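Local coordinates for Oxidored_FMN domain-containing protein ([Pseudomonas] geniculata N1, PDB 6L6J) that is an amine oxidase acting on 6-hydroxypseudooxynicotine, built around bound FMN and a [4Fe-4S] cluster, at residues K46-G51 and T363-A368; L177-L182 and R224-D229; G521-Y526 and D539-A544. One frame throughout, in Å; residues are numbered along the deposited sequence.

Contact 1: K46-G51 and T363-A368; sequences KARAEG and TQNPSA. With SF4 (iron/sulfur cluster), chain C.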
loop_
_atom_site.group_PDB
_atom_site.type_symbol
_atom_site.label_atom_id
_atom_site.label_comp_id
_atom_site.label_asym_id
_atom_site.label_seq_id
_atom_site.Cartn_x
_atom_site.Cartn_y
_atom_site.Cartn_z
ATOM N N LYS A 46 14.057 -4.622 -11.200
ATOM C CA LYS A 46 15.545 -4.490 -11.153
ATOM C C LYS A 46 15.982 -3.943 -9.779
ATOM O O LYS A 46 16.915 -4.521 -9.160
ATOM C CB LYS A 46 16.064 -3.606 -12.292
ATOM C CG LYS A 46 17.564 -3.699 -12.554
ATOM C CD LYS A 46 18.056 -2.785 -13.690
ATOM C CE LYS A 46 19.457 -2.227 -13.483
ATOM N NZ LYS A 46 19.553 -0.793 -13.872
ATOM N N ALA A 47 15.337 -2.883 -9.301
ATOM C CA ALA A 47 15.752 -2.168 -8.072
ATOM C C ALA A 47 15.757 -3.133 -6.874
ATOM O O ALA A 47 16.605 -2.986 -5.944
ATOM C CB ALA A 47 14.852 -0.985 -7.831
ATOM N N ARG A 48 14.840 -4.101 -6.881
ATOM C CA ARG A 48 14.659 -5.050 -5.747
ATOM C C ARG A 48 15.674 -6.205 -5.855
ATOM O O ARG A 48 16.177 -6.655 -4.813
ATOM C CB ARG A 48 13.176 -5.430 -5.668
ATOM C CG ARG A 48 12.414 -4.486 -4.753
ATOM C CD ARG A 48 11.261 -3.778 -5.412
ATOM N NE ARG A 48 11.029 -2.467 -4.843
ATOM C CZ ARG A 48 10.962 -1.345 -5.540
ATOM N NH1 ARG A 48 11.126 -1.360 -6.852
ATOM N NH2 ARG A 48 10.700 -0.197 -4.932
ATOM N N ALA A 49 16.038 -6.611 -7.066
ATOM C CA ALA A 49 17.236 -7.441 -7.308
ATOM C C ALA A 49 18.503 -6.654 -6.885
ATOM O O ALA A 49 19.322 -7.176 -6.112
ATOM C CB ALA A 49 17.249 -7.878 -8.758
ATOM N N GLU A 50 18.648 -5.411 -7.342
ATOM C CA GLU A 50 19.789 -4.520 -6.982
ATOM C C GLU A 50 19.914 -4.483 -5.451
ATOM O O GLU A 50 21.025 -4.616 -4.974
ATOM C CB GLU A 50 19.569 -3.142 -7.616
ATOM C CG GLU A 50 20.796 -2.502 -8.218
ATOM C CD GLU A 50 20.481 -1.328 -9.142
ATOM O OE1 GLU A 50 19.931 -1.566 -10.277
ATOM O OE2 GLU A 50 20.789 -0.155 -8.750
ATOM N N GLY A 51 18.794 -4.364 -4.713
ATOM C CA GLY A 51 18.728 -4.225 -3.238
ATOM C C GLY A 51 19.022 -5.501 -2.455
ATOM O O GLY A 51 19.277 -5.403 -1.237
ATOM N N THR A 363 4.442 6.194 0.018
ATOM C CA THR A 363 4.572 7.381 0.903
ATOM C C THR A 363 6.040 7.549 1.353
ATOM O O THR A 363 6.529 8.745 1.442
ATOM C CB THR A 363 3.627 7.239 2.094
ATOM O OG1 THR A 363 2.365 6.914 1.513
ATOM C CG2 THR A 363 3.595 8.487 2.953
ATOM N N GLN A 364 6.702 6.417 1.659
ATOM C CA GLN A 364 8.042 6.422 2.302
ATOM C C GLN A 364 9.108 6.571 1.219
ATOM O O GLN A 364 10.043 7.358 1.424
ATOM C CB GLN A 364 8.297 5.153 3.116
ATOM C CG GLN A 364 7.786 5.166 4.550
ATOM C CD GLN A 364 8.579 6.088 5.438
ATOM O OE1 GLN A 364 8.663 7.293 5.186
ATOM N NE2 GLN A 364 9.158 5.537 6.502
ATOM N N ASN A 365 8.920 5.886 0.097
ATOM C CA ASN A 365 9.920 5.777 -0.995
ATOM C C ASN A 365 9.344 6.396 -2.268
ATOM O O ASN A 365 8.830 5.673 -3.117
ATOM C CB ASN A 365 10.341 4.309 -1.147
ATOM C CG ASN A 365 11.256 4.042 -2.317
ATOM O OD1 ASN A 365 11.981 4.941 -2.781
ATOM N ND2 ASN A 365 11.190 2.817 -2.822
ATOM N N PRO A 366 9.428 7.737 -2.468
ATOM C CA PRO A 366 8.927 8.369 -3.699
ATOM C C PRO A 366 9.384 7.718 -5.027
ATOM O O PRO A 366 8.635 7.823 -6.021
ATOM C CB PRO A 366 9.495 9.794 -3.609
ATOM C CG PRO A 366 9.584 10.042 -2.116
ATOM C CD PRO A 366 10.002 8.712 -1.528
ATOM N N SER A 367 10.549 7.048 -5.009
ATOM C CA SER A 367 11.182 6.356 -6.163
ATOM C C SER A 367 10.298 5.195 -6.644
ATOM O O SER A 367 10.370 4.856 -7.856
ATOM C CB SER A 367 12.586 5.864 -5.819
ATOM O OG SER A 367 12.644 4.441 -5.746
ATOM N N ALA A 368 9.516 4.587 -5.746
ATOM C CA ALA A 368 8.636 3.436 -6.069
ATOM C C ALA A 368 7.697 3.859 -7.198
ATOM O O ALA A 368 6.923 4.778 -6.963
ATOM C CB ALA A 368 7.854 2.977 -4.856
HETATM FE FE1 SF4 C . 2.622 3.160 2.751
HETATM FE FE2 SF4 C . 4.354 0.701 3.066
HETATM FE FE3 SF4 C . 4.973 2.737 0.970
HETATM FE FE4 SF4 C . 2.598 0.898 0.651
HETATM S S1 SF4 C . 4.633 0.624 0.962
HETATM S S2 SF4 C . 2.882 3.015 0.661
HETATM S S3 SF4 C . 2.268 1.031 2.728
HETATM S S4 SF4 C . 4.698 2.802 3.028
HETATM O O HOH W 1 12.121 2.064 -5.888
#
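R48 reaches N365 through a side chain that bends at chi2 (122°) and again at chi3, carrying its guanidinium from helix 38-51 across to the loop, while N365 sends its amide out to meet it with CG anti to the backbone N (chi1 174°). The helix follows the first strand of the FMN-binding TIM barrel; the loop follows the cluster ligand C362, so the contact ties the barrel to the iron-sulfur site. The two side chains come from opposite directions. N365 ND2 lies 3.7 Å from R48 NH2, at the guanidinium edge, with the flat groups turned 41° apart. Two donors face each other here and form no bond with one another; instead they share acceptors. One water accepts hydrogen bonds from R48 NH2 at 2.8 Å and from N365 ND2 at 3.3 Å, and the carbonyl oxygen of I324 serves both groups, though its bond to R48 is weak. Elsewhere the buried guanidinium forms a salt bridge with E371 through NH1, gives NE to S323 O and makes a cation-pi contact with F44. A368 adds its CB at 4.3 Å from R48 NH2. The loop is folded into a type I turn running from N365 to A368, closed by A368 N on N365 O at 2.9 Å. At the other end of the segment, T363 lies in the cluster pocket, its backbone N 3.6 Å from sulfur S2.

Contact 2: L177-L182 and R224-D229; sequences LLQDFL and RFAVED. With FMN (flavin mononucleotide), chain B.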
loop_
_atom_site.group_PDB
_atom_site.type_symbol
_atom_site.label_atom_id
_atom_site.label_comp_id
_atom_site.label_asym_id
_atom_site.label_seq_id
_atom_site.Cartn_x
_atom_site.Cartn_y
_atom_site.Cartn_z
ATOM N N LEU A 177 -9.894 -18.905 -9.671
ATOM C CA LEU A 177 -10.875 -19.959 -10.051
ATOM C C LEU A 177 -10.701 -21.185 -9.142
ATOM O O LEU A 177 -11.700 -21.872 -8.882
ATOM C CB LEU A 177 -10.660 -20.347 -11.518
ATOM C CG LEU A 177 -11.709 -21.289 -12.112
ATOM C CD1 LEU A 177 -13.005 -20.549 -12.343
ATOM C CD2 LEU A 177 -11.220 -21.913 -13.414
ATOM N N LEU A 178 -9.484 -21.444 -8.655
ATOM C CA LEU A 178 -9.175 -22.631 -7.817
ATOM C C LEU A 178 -9.822 -22.433 -6.446
ATOM O O LEU A 178 -10.435 -23.384 -5.957
ATOM C CB LEU A 178 -7.657 -22.826 -7.721
ATOM C CG LEU A 178 -6.894 -22.940 -9.047
ATOM C CD1 LEU A 178 -5.411 -23.128 -8.789
ATOM C CD2 LEU A 178 -7.403 -24.088 -9.917
ATOM N N GLN A 179 -9.703 -21.237 -5.861
ATOM C CA GLN A 179 -10.325 -20.886 -4.549
ATOM C C GLN A 179 -11.849 -20.940 -4.714
ATOM O O GLN A 179 -12.505 -21.494 -3.834
ATOM C CB GLN A 179 -9.863 -19.518 -4.037
ATOM C CG GLN A 179 -10.255 -19.278 -2.590
ATOM C CD GLN A 179 -9.729 -18.003 -1.967
ATOM O OE1 GLN A 179 -8.719 -17.426 -2.389
ATOM N NE2 GLN A 179 -10.425 -17.563 -0.919
ATOM N N ASP A 180 -12.377 -20.409 -5.823
ATOM C CA ASP A 180 -13.822 -20.484 -6.168
ATOM C C ASP A 180 -14.263 -21.953 -6.175
ATOM O O ASP A 180 -15.313 -22.264 -5.603
ATOM C CB ASP A 180 -14.133 -19.788 -7.493
ATOM C CG ASP A 180 -13.948 -18.270 -7.478
ATOM O OD1 ASP A 180 -13.892 -17.683 -6.346
ATOM O OD2 ASP A 180 -13.836 -17.673 -8.598
ATOM N N PHE A 181 -13.469 -22.857 -6.730
ATOM C CA PHE A 181 -13.822 -24.300 -6.743
ATOM C C PHE A 181 -13.787 -24.849 -5.313
ATOM O O PHE A 181 -14.740 -25.546 -4.914
ATOM C CB PHE A 181 -12.958 -25.059 -7.746
ATOM C CG PHE A 181 -13.563 -25.158 -9.123
ATOM C CD1 PHE A 181 -13.529 -24.089 -9.988
ATOM C CD2 PHE A 181 -14.167 -26.335 -9.547
ATOM C CE1 PHE A 181 -14.059 -24.193 -11.268
ATOM C CE2 PHE A 181 -14.712 -26.435 -10.819
ATOM C CZ PHE A 181 -14.657 -25.363 -11.677
ATOM N N LEU A 182 -12.761 -24.507 -4.535
ATOM C CA LEU A 182 -12.630 -24.895 -3.097
ATOM C C LEU A 182 -13.835 -24.475 -2.241
ATOM O O LEU A 182 -14.169 -25.211 -1.298
ATOM C CB LEU A 182 -11.405 -24.193 -2.516
ATOM C CG LEU A 182 -10.170 -25.045 -2.332
ATOM C CD1 LEU A 182 -9.145 -24.241 -1.546
ATOM C CD2 LEU A 182 -10.524 -26.361 -1.643
ATOM N N ARG A 224 0.778 -20.361 -4.000
ATOM C CA ARG A 224 0.274 -19.298 -3.105
ATOM C C ARG A 224 -1.104 -19.766 -2.637
ATOM O O ARG A 224 -1.929 -20.133 -3.503
ATOM C CB ARG A 224 0.279 -17.935 -3.791
ATOM C CG ARG A 224 -0.093 -16.810 -2.841
ATOM C CD ARG A 224 1.040 -16.135 -2.094
ATOM N NE ARG A 224 0.944 -14.694 -2.253
ATOM C CZ ARG A 224 1.306 -13.777 -1.370
ATOM N NH1 ARG A 224 1.803 -14.108 -0.197
ATOM N NH2 ARG A 224 1.138 -12.502 -1.664
ATOM N N PHE A 225 -1.314 -19.857 -1.322
ATOM C CA PHE A 225 -2.578 -20.402 -0.759
ATOM C C PHE A 225 -3.025 -19.554 0.432
ATOM O O PHE A 225 -2.243 -19.381 1.377
ATOM C CB PHE A 225 -2.438 -21.889 -0.418
ATOM C CG PHE A 225 -3.670 -22.502 0.199
ATOM C CD1 PHE A 225 -4.876 -22.499 -0.485
ATOM C CD2 PHE A 225 -3.630 -23.088 1.453
ATOM C CE1 PHE A 225 -6.022 -23.038 0.077
ATOM C CE2 PHE A 225 -4.776 -23.637 2.010
ATOM C CZ PHE A 225 -5.974 -23.603 1.324
ATOM N N ALA A 226 -4.242 -19.015 0.322
ATOM C CA ALA A 226 -5.025 -18.444 1.435
ATOM C C ALA A 226 -5.494 -19.596 2.335
ATOM O O ALA A 226 -6.323 -20.430 1.863
ATOM C CB ALA A 226 -6.179 -17.631 0.900
ATOM N N VAL A 227 -4.950 -19.655 3.557
ATOM C CA VAL A 227 -5.242 -20.738 4.540
ATOM C C VAL A 227 -6.571 -20.403 5.211
ATOM O O VAL A 227 -7.400 -21.327 5.339
ATOM C CB VAL A 227 -4.110 -20.959 5.565
ATOM C CG1 VAL A 227 -2.892 -21.580 4.910
ATOM C CG2 VAL A 227 -3.723 -19.701 6.326
ATOM N N GLU A 228 -6.780 -19.126 5.555
ATOM C CA GLU A 228 -8.066 -18.624 6.113
ATOM C C GLU A 228 -8.630 -17.516 5.212
ATOM O O GLU A 228 -7.828 -16.699 4.732
ATOM C CB GLU A 228 -7.864 -18.132 7.546
ATOM C CG GLU A 228 -9.143 -17.618 8.189
ATOM C CD GLU A 228 -9.393 -18.071 9.618
ATOM O OE1 GLU A 228 -8.658 -18.978 10.084
ATOM O OE2 GLU A 228 -10.330 -17.518 10.262
ATOM N N ASP A 229 -9.953 -17.498 4.993
ATOM C CA ASP A 229 -10.672 -16.329 4.425
ATOM C C ASP A 229 -11.342 -15.599 5.591
ATOM O O ASP A 229 -12.218 -16.195 6.217
ATOM C CB ASP A 229 -11.666 -16.721 3.315
ATOM C CG ASP A 229 -12.520 -15.567 2.771
ATOM O OD1 ASP A 229 -13.417 -15.111 3.506
ATOM O OD2 ASP A 229 -12.287 -15.119 1.616
HETATM N N1 FMN B . -0.753 -10.573 -3.776
HETATM C C2 FMN B . -0.932 -11.421 -4.840
HETATM O O2 FMN B . -1.010 -12.629 -4.600
HETATM N N3 FMN B . -0.994 -11.037 -6.122
HETATM C C4 FMN B . -0.884 -9.741 -6.457
HETATM O O4 FMN B . -0.947 -9.390 -7.634
HETATM C C4A FMN B . -0.716 -8.736 -5.370
HETATM N N5 FMN B . -0.605 -7.413 -5.640
HETATM C C5A FMN B . -0.375 -6.550 -4.625
HETATM C C6 FMN B . -0.185 -5.199 -4.903
HETATM C C7 FMN B . 0.069 -4.329 -3.862
HETATM C C7M FMN B . 0.205 -2.887 -4.169
HETATM C C8 FMN B . 0.176 -4.812 -2.480
HETATM C C8M FMN B . 0.414 -3.877 -1.330
HETATM C C9 FMN B . -0.005 -6.137 -2.188
HETATM C C9A FMN B . -0.266 -7.044 -3.205
HETATM N N10 FMN B . -0.407 -8.412 -2.933
HETATM C C10 FMN B . -0.629 -9.259 -3.991
HETATM C "C1'" FMN B . -0.308 -8.976 -1.549
HETATM C "C2'" FMN B . 1.144 -9.144 -1.142
HETATM O "O2'" FMN B . 1.690 -10.155 -1.970
HETATM C "C3'" FMN B . 1.306 -9.552 0.291
HETATM O "O3'" FMN B . 0.738 -10.851 0.466
HETATM C "C4'" FMN B . 0.677 -8.587 1.295
HETATM O "O4'" FMN B . 0.975 -7.220 0.927
HETATM C "C5'" FMN B . 1.136 -8.890 2.715
HETATM O "O5'" FMN B . 2.542 -8.718 2.772
HETATM P P FMN B . 3.181 -7.312 3.260
HETATM O O1P FMN B . 2.747 -7.137 4.698
HETATM O O2P FMN B . 4.646 -7.552 3.075
HETATM O O3P FMN B . 2.611 -6.265 2.322
#
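Q179 and A226 mark where the short helix 177-182 passes strand 220-229, their CA atoms 8.4 Å apart; just beyond, the strand turns a corner at V227, and its last residues bring D229 back toward the helix. Q179 stretches across with CG anti to the backbone N (chi1 -168°) and the chain extended, setting OE1 4.2 Å from A226 CB. Its NE2 stops 4.0 Å from D229 OD2, too far for a hydrogen bond, with amide and carboxylate planes 76° apart; the hydroxyl of S261 bonds to both and links them, while N174 N holds Q179 OE1. One helical turn on, L182 puts CD1 against the edge of the F225 ring, 3.7 Å from CE1, a purely apolar touch. R224 goes elsewhere, into the cofactor site: NH2 gives a hydrogen bond to FMN O3' at 2.7 Å and a weak one to N1, and NH1 pairs with D257. A leucine in its place would probably leave the ribityl hydroxyl and flavin N1 without this donor and D257 without its countercharge. Strand 220-229 is the fifth of eight parallel strands in the TIM barrel, here packed against the helix that follows the fourth and contributing to the FMN-binding site.

Contact 3: G521-Y526 and D539-A544; sequences GSVIVY and DRLARA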
loop_
_atom_site.group_PDB
_atom_site.type_symbol
_atom_site.label_atom_id
_atom_site.label_comp_id
_atom_site.label_asym_id
_atom_site.label_seq_id
_atom_site.Cartn_x
_atom_site.Cartn_y
_atom_site.Cartn_z
ATOM N N GLY A 521 -21.147 14.623 25.845
ATOM C CA GLY A 521 -22.372 14.785 25.049
ATOM C C GLY A 521 -22.219 14.182 23.668
ATOM O O GLY A 521 -21.297 13.348 23.465
ATOM N N SER A 522 -23.121 14.577 22.764
ATOM C CA SER A 522 -23.206 14.093 21.372
ATOM C C SER A 522 -22.293 14.976 20.519
ATOM O O SER A 522 -22.047 16.124 20.907
ATOM C CB SER A 522 -24.622 14.111 20.895
ATOM O OG SER A 522 -25.136 15.436 20.954
ATOM N N VAL A 523 -21.772 14.437 19.419
ATOM C CA VAL A 523 -20.958 15.204 18.434
ATOM C C VAL A 523 -21.159 14.573 17.051
ATOM O O VAL A 523 -21.128 13.312 16.931
ATOM C CB VAL A 523 -19.477 15.290 18.848
ATOM C CG1 VAL A 523 -18.923 13.939 19.249
ATOM C CG2 VAL A 523 -18.616 15.905 17.762
ATOM N N ILE A 524 -21.410 15.443 16.068
ATOM C CA ILE A 524 -21.474 15.096 14.619
ATOM C C ILE A 524 -20.126 15.422 13.977
ATOM O O ILE A 524 -19.664 16.594 14.084
ATOM C CB ILE A 524 -22.626 15.827 13.909
ATOM C CG1 ILE A 524 -23.962 15.133 14.193
ATOM C CG2 ILE A 524 -22.339 15.926 12.421
ATOM C CD1 ILE A 524 -25.172 15.905 13.727
ATOM N N VAL A 525 -19.516 14.417 13.352
ATOM C CA VAL A 525 -18.297 14.594 12.505
ATOM C C VAL A 525 -18.781 14.507 11.073
ATOM O O VAL A 525 -19.379 13.482 10.736
ATOM C CB VAL A 525 -17.195 13.559 12.799
ATOM C CG1 VAL A 525 -15.912 13.880 12.067
ATOM C CG2 VAL A 525 -16.924 13.453 14.287
ATOM N N TYR A 526 -18.610 15.594 10.322
ATOM C CA TYR A 526 -19.072 15.734 8.917
ATOM C C TYR A 526 -17.854 15.557 8.018
ATOM O O TYR A 526 -16.879 16.335 8.162
ATOM C CB TYR A 526 -19.774 17.075 8.731
ATOM C CG TYR A 526 -20.462 17.275 7.403
ATOM C CD1 TYR A 526 -21.326 16.326 6.878
ATOM C CD2 TYR A 526 -20.299 18.460 6.704
ATOM C CE1 TYR A 526 -21.979 16.546 5.675
ATOM C CE2 TYR A 526 -20.952 18.698 5.508
ATOM C CZ TYR A 526 -21.786 17.732 4.988
ATOM O OH TYR A 526 -22.408 17.973 3.799
ATOM N N ASP A 539 -13.067 8.360 16.146
ATOM C CA ASP A 539 -12.438 7.362 17.045
ATOM C C ASP A 539 -11.941 8.084 18.294
ATOM O O ASP A 539 -12.318 7.678 19.390
ATOM C CB ASP A 539 -11.307 6.614 16.347
ATOM C CG ASP A 539 -11.047 5.243 16.941
ATOM O OD1 ASP A 539 -10.927 5.151 18.177
ATOM O OD2 ASP A 539 -11.019 4.275 16.169
ATOM N N ARG A 540 -11.131 9.120 18.113
ATOM C CA ARG A 540 -10.579 9.956 19.208
ATOM C C ARG A 540 -11.714 10.393 20.132
ATOM O O ARG A 540 -11.532 10.325 21.364
ATOM C CB ARG A 540 -9.866 11.172 18.616
ATOM C CG ARG A 540 -9.281 12.123 19.642
ATOM C CD ARG A 540 -8.006 11.562 20.224
ATOM N NE ARG A 540 -7.407 12.532 21.133
ATOM C CZ ARG A 540 -7.577 12.555 22.461
ATOM N NH1 ARG A 540 -8.329 11.636 23.070
ATOM N NH2 ARG A 540 -6.966 13.505 23.165
ATOM N N LEU A 541 -12.838 10.820 19.549
ATOM C CA LEU A 541 -13.967 11.451 20.269
ATOM C C LEU A 541 -14.788 10.396 21.004
ATOM O O LEU A 541 -15.227 10.666 22.151
ATOM C CB LEU A 541 -14.852 12.187 19.271
ATOM C CG LEU A 541 -14.311 13.503 18.722
ATOM C CD1 LEU A 541 -15.121 13.911 17.504
ATOM C CD2 LEU A 541 -14.348 14.603 19.777
ATOM N N ALA A 542 -15.048 9.252 20.376
ATOM C CA ALA A 542 -15.802 8.161 21.037
ATOM C C ALA A 542 -14.990 7.718 22.276
ATOM O O ALA A 542 -15.581 7.597 23.388
ATOM C CB ALA A 542 -16.090 7.033 20.068
ATOM N N ARG A 543 -13.673 7.593 22.122
ATOM C CA ARG A 543 -12.739 7.165 23.196
ATOM C C ARG A 543 -12.621 8.210 24.307
ATOM O O ARG A 543 -12.055 7.873 25.316
ATOM C CB ARG A 543 -11.322 6.954 22.650
ATOM C CG ARG A 543 -11.173 5.746 21.749
ATOM C CD ARG A 543 -9.704 5.565 21.468
ATOM N NE ARG A 543 -9.447 4.825 20.241
ATOM C CZ ARG A 543 -8.285 4.272 19.929
ATOM N NH1 ARG A 543 -7.266 4.379 20.767
ATOM N NH2 ARG A 543 -8.160 3.620 18.783
ATOM N N ALA A 544 -13.014 9.458 24.069
ATOM C CA ALA A 544 -13.034 10.514 25.107
ATOM C C ALA A 544 -14.339 10.427 25.916
ATOM O O ALA A 544 -14.411 11.092 26.970
ATOM C CB ALA A 544 -12.856 11.867 24.476
#
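L541 meets V523 and V525 with a single methyl, CD1, and that methyl makes the tight part of the contact. It lies 3.7 Å from V525 CG2 and 4.0 Å from V523 CG2, with V523 CG1 only slightly farther at 4.2 Å, so it sits against both valines. They are two residues apart and therefore on the same face of strand 522-527, while I524 between them points the other way. L541 gets there with CG anti to its carbonyl carbon (chi1 -75°), its branch crossing V523 at about a right angle. V548 of the neighbouring strand 547-552 touches all three side chains and adds to the buried apolar layer. Away from the strand the contact turns polar: exposed R543, near the helix's C-terminal end, folds back to buried D539, NE bonding OD1 at 2.6 Å on the syn side of the carboxylate but tilted out of its plane, with an N-H...O angle of 150°; NH2 adds a weak second bond to the same oxygen. The other carboxylate oxygen, OD2, pairs with R435, so D539 is held between two arginines. Strand 522-527, helix 533-542 and strand 547-552 form a beta-alpha-beta unit, the helix lying over two adjacent parallel strands as in other alpha/beta domains of the Rossmann type.

All three contacts meet through buried residues, but they hold different elements and use different chemistry. Contacts 1 and 2 both use the TIM barrel and each brings in a cofactor: contact 1 joins a barrel helix to the cluster loop through a water and a carbonyl oxygen that both side chains share, while contact 2 sets a helix against a barrel strand with an apolar touch and two polar side chains joined through a third residue's hydroxyl. Contact 2 falls between the two halves of contact 1 along the chain, yet their centres are about 30 Å apart. Contact 3 lies about 40 Å from either, between centres, away from the annotated sites; it is apolar across its interface, and its charges, D539 and exposed R543, lie off the interface, in 539-544.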